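Local coordinates for protein cytochrome oxidase subunit II (Rhodothermus marinus, PDB 1W2L) that carries electrons, as the heme-bearing cytochrome c domain of a caa3 oxygen oxidoreductase, probably passing them toward the copper A centre of the same subunit, at residues A6-R11 with V88-E93. Numbering follows the deposited sequence.
Sequences AELGAR and VAALIE
Gly9 rests directly on the carbonyl of Ala90, its CA 3.3 Å from Ala90 O in a CA-H...O contact with an angle of 146° at the hydrogen. A CB on Gly9 would point at the opposing helix and run into that same oxygen, so the absence of a side chain allows the axes to approach to 6.9 Å. From the other helix the methyl of Ala90 sits against the backbone at Gly9, with CB 3.6 Å from Gly9 N.

Leu8 lies against the same methyl with CB, CG and one of its two branches, CD2, while CD1 is directed away from Ala90. Its CB lies 4.0 Å from Ala90 CB, CG comes closer at 3.7 Å, and CD2 follows at 3.8 Å. CG stands anti to the backbone N (chi1 169°), which carries CG and CD2 past the methyl of Ala90, toward Arg86.

The two helices, 5-15 and 85-96, cross almost perpendicularly at -92°. This is the packing of N- and C-terminal helices that marks the cytochrome c fold, with a glycine of the first helix at the crossing. Leu5 and Leu12 of the first helix enclose Ala90 further.

On the heme-facing flank, Leu91 starts away from the crossing but bends its end back, bringing CD2 to 4.0 Å from Gly9 O. The same side chain touches heme c and lies close to Cys18, one of the two cysteines bound covalently to it, and thereby links the helix crossing to the cofactor.

Toward the start of helix 5-15, Glu93 offers only its CB, 4.2 Å from Ala6 N. Beyond this methylene the chain bends at chi2 and leads the carboxylate off the interface, where OE1 forms a salt bridge with Lys96 NZ.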
loop_
_atom_site.group_PDB
_atom_site.type_symbol
_atom_site.label_atom_id
_atom_site.label_comp_id
_atom_site.label_asym_id
_atom_site.label_seq_id
_atom_site.Cartn_x
_atom_site.Cartn_y
_atom_site.Cartn_z
ATOM N N ALA A 6 -11.308 4.895 8.060
ATOM C CA ALA A 6 -10.045 4.563 8.699
ATOM C C ALA A 6 -10.201 3.263 9.477
ATOM O O ALA A 6 -9.308 2.421 9.523
ATOM C CB ALA A 6 -9.619 5.719 9.615
ATOM N N GLU A 7 -11.360 3.087 10.108
ATOM C CA GLU A 7 -11.608 1.939 10.972
ATOM C C GLU A 7 -11.753 0.698 10.111
ATOM O O GLU A 7 -11.235 -0.399 10.390
ATOM C CB GLU A 7 -12.836 2.168 11.866
ATOM C CG GLU A 7 -12.869 1.434 13.190
ATOM C CD GLU A 7 -14.255 1.370 13.807
ATOM O OE1 GLU A 7 -14.961 2.393 13.682
ATOM O OE2 GLU A 7 -14.652 0.342 14.407
ATOM N N LEU A 8 -12.511 0.852 9.009
ATOM C CA LEU A 8 -12.646 -0.303 8.100
ATOM C C LEU A 8 -11.267 -0.611 7.521
ATOM O O LEU A 8 -10.911 -1.774 7.344
ATOM C CB LEU A 8 -13.637 -0.012 7.008
ATOM C CG LEU A 8 -13.795 -0.923 5.815
ATOM C CD1 LEU A 8 -14.202 -2.324 6.230
ATOM C CD2 LEU A 8 -14.765 -0.310 4.818
ATOM N N GLY A 9 -10.467 0.406 7.234
ATOM C CA GLY A 9 -9.175 0.115 6.656
ATOM C C GLY A 9 -8.244 -0.625 7.590
ATOM O O GLY A 9 -7.488 -1.489 7.169
ATOM N N ALA A 10 -8.362 -0.339 8.885
ATOM C CA ALA A 10 -7.569 -1.105 9.868
ATOM C C ALA A 10 -7.978 -2.572 9.883
ATOM O O ALA A 10 -7.163 -3.510 9.989
ATOM C CB ALA A 10 -7.760 -0.473 11.236
ATOM N N ARG A 11 -9.303 -2.806 9.759
ATOM C CA ARG A 11 -9.778 -4.180 9.697
ATOM C C ARG A 11 -9.294 -4.891 8.432
ATOM O O ARG A 11 -8.906 -6.043 8.485
ATOM C CB ARG A 11 -11.302 -4.242 9.755
ATOM C CG ARG A 11 -11.914 -3.871 11.067
ATOM C CD ARG A 11 -13.448 -4.118 10.895
ATOM N NE ARG A 11 -13.996 -4.095 12.223
ATOM C CZ ARG A 11 -14.618 -4.990 12.926
ATOM N NH1 ARG A 11 -14.852 -6.198 12.425
ATOM N NH2 ARG A 11 -14.999 -4.630 14.155
ATOM N N VAL A 88 -10.899 -0.034 -1.156
ATOM C CA VAL A 88 -9.664 0.671 -1.529
ATOM C C VAL A 88 -9.587 1.990 -0.767
ATOM O O VAL A 88 -8.532 2.359 -0.249
ATOM C CB VAL A 88 -9.577 0.893 -3.054
ATOM C CG1 VAL A 88 -8.401 1.772 -3.425
ATOM C CG2 VAL A 88 -9.482 -0.479 -3.735
ATOM N N ALA A 89 -10.698 2.727 -0.747
ATOM C CA ALA A 89 -10.706 4.000 -0.063
ATOM C C ALA A 89 -10.344 3.826 1.419
ATOM O O ALA A 89 -9.609 4.653 2.001
ATOM C CB ALA A 89 -12.054 4.684 -0.189
ATOM N N ALA A 90 -10.864 2.781 2.039
ATOM C CA ALA A 90 -10.610 2.495 3.445
ATOM C C ALA A 90 -9.160 2.156 3.702
ATOM O O ALA A 90 -8.545 2.686 4.615
ATOM C CB ALA A 90 -11.499 1.332 3.913
ATOM N N LEU A 91 -8.594 1.301 2.876
ATOM C CA LEU A 91 -7.182 0.966 3.017
ATOM C C LEU A 91 -6.330 2.209 2.889
ATOM O O LEU A 91 -5.359 2.394 3.595
ATOM C CB LEU A 91 -6.751 -0.089 1.990
ATOM C CG LEU A 91 -7.197 -1.516 2.327
ATOM C CD1 LEU A 91 -7.185 -2.375 1.089
ATOM C CD2 LEU A 91 -6.367 -2.159 3.411
ATOM N N ILE A 92 -6.649 3.065 1.920
ATOM C CA ILE A 92 -5.860 4.294 1.741
ATOM C C ILE A 92 -5.996 5.227 2.933
ATOM O O ILE A 92 -4.994 5.819 3.343
ATOM C CB ILE A 92 -6.186 4.902 0.372
ATOM C CG1 ILE A 92 -5.616 3.961 -0.691
ATOM C CG2 ILE A 92 -5.609 6.307 0.262
ATOM C CD1 ILE A 92 -5.903 4.345 -2.123
ATOM N N GLU A 93 -7.210 5.359 3.478
ATOM C CA GLU A 93 -7.367 6.196 4.666
ATOM C C GLU A 93 -6.499 5.682 5.819
ATOM O O GLU A 93 -5.832 6.439 6.531
ATOM C CB GLU A 93 -8.830 6.308 5.041
ATOM C CG GLU A 93 -9.554 7.284 4.136
ATOM C CD GLU A 93 -8.885 8.599 3.788
ATOM O OE1 GLU A 93 -8.541 8.799 2.601
ATOM O OE2 GLU A 93 -8.661 9.404 4.707
#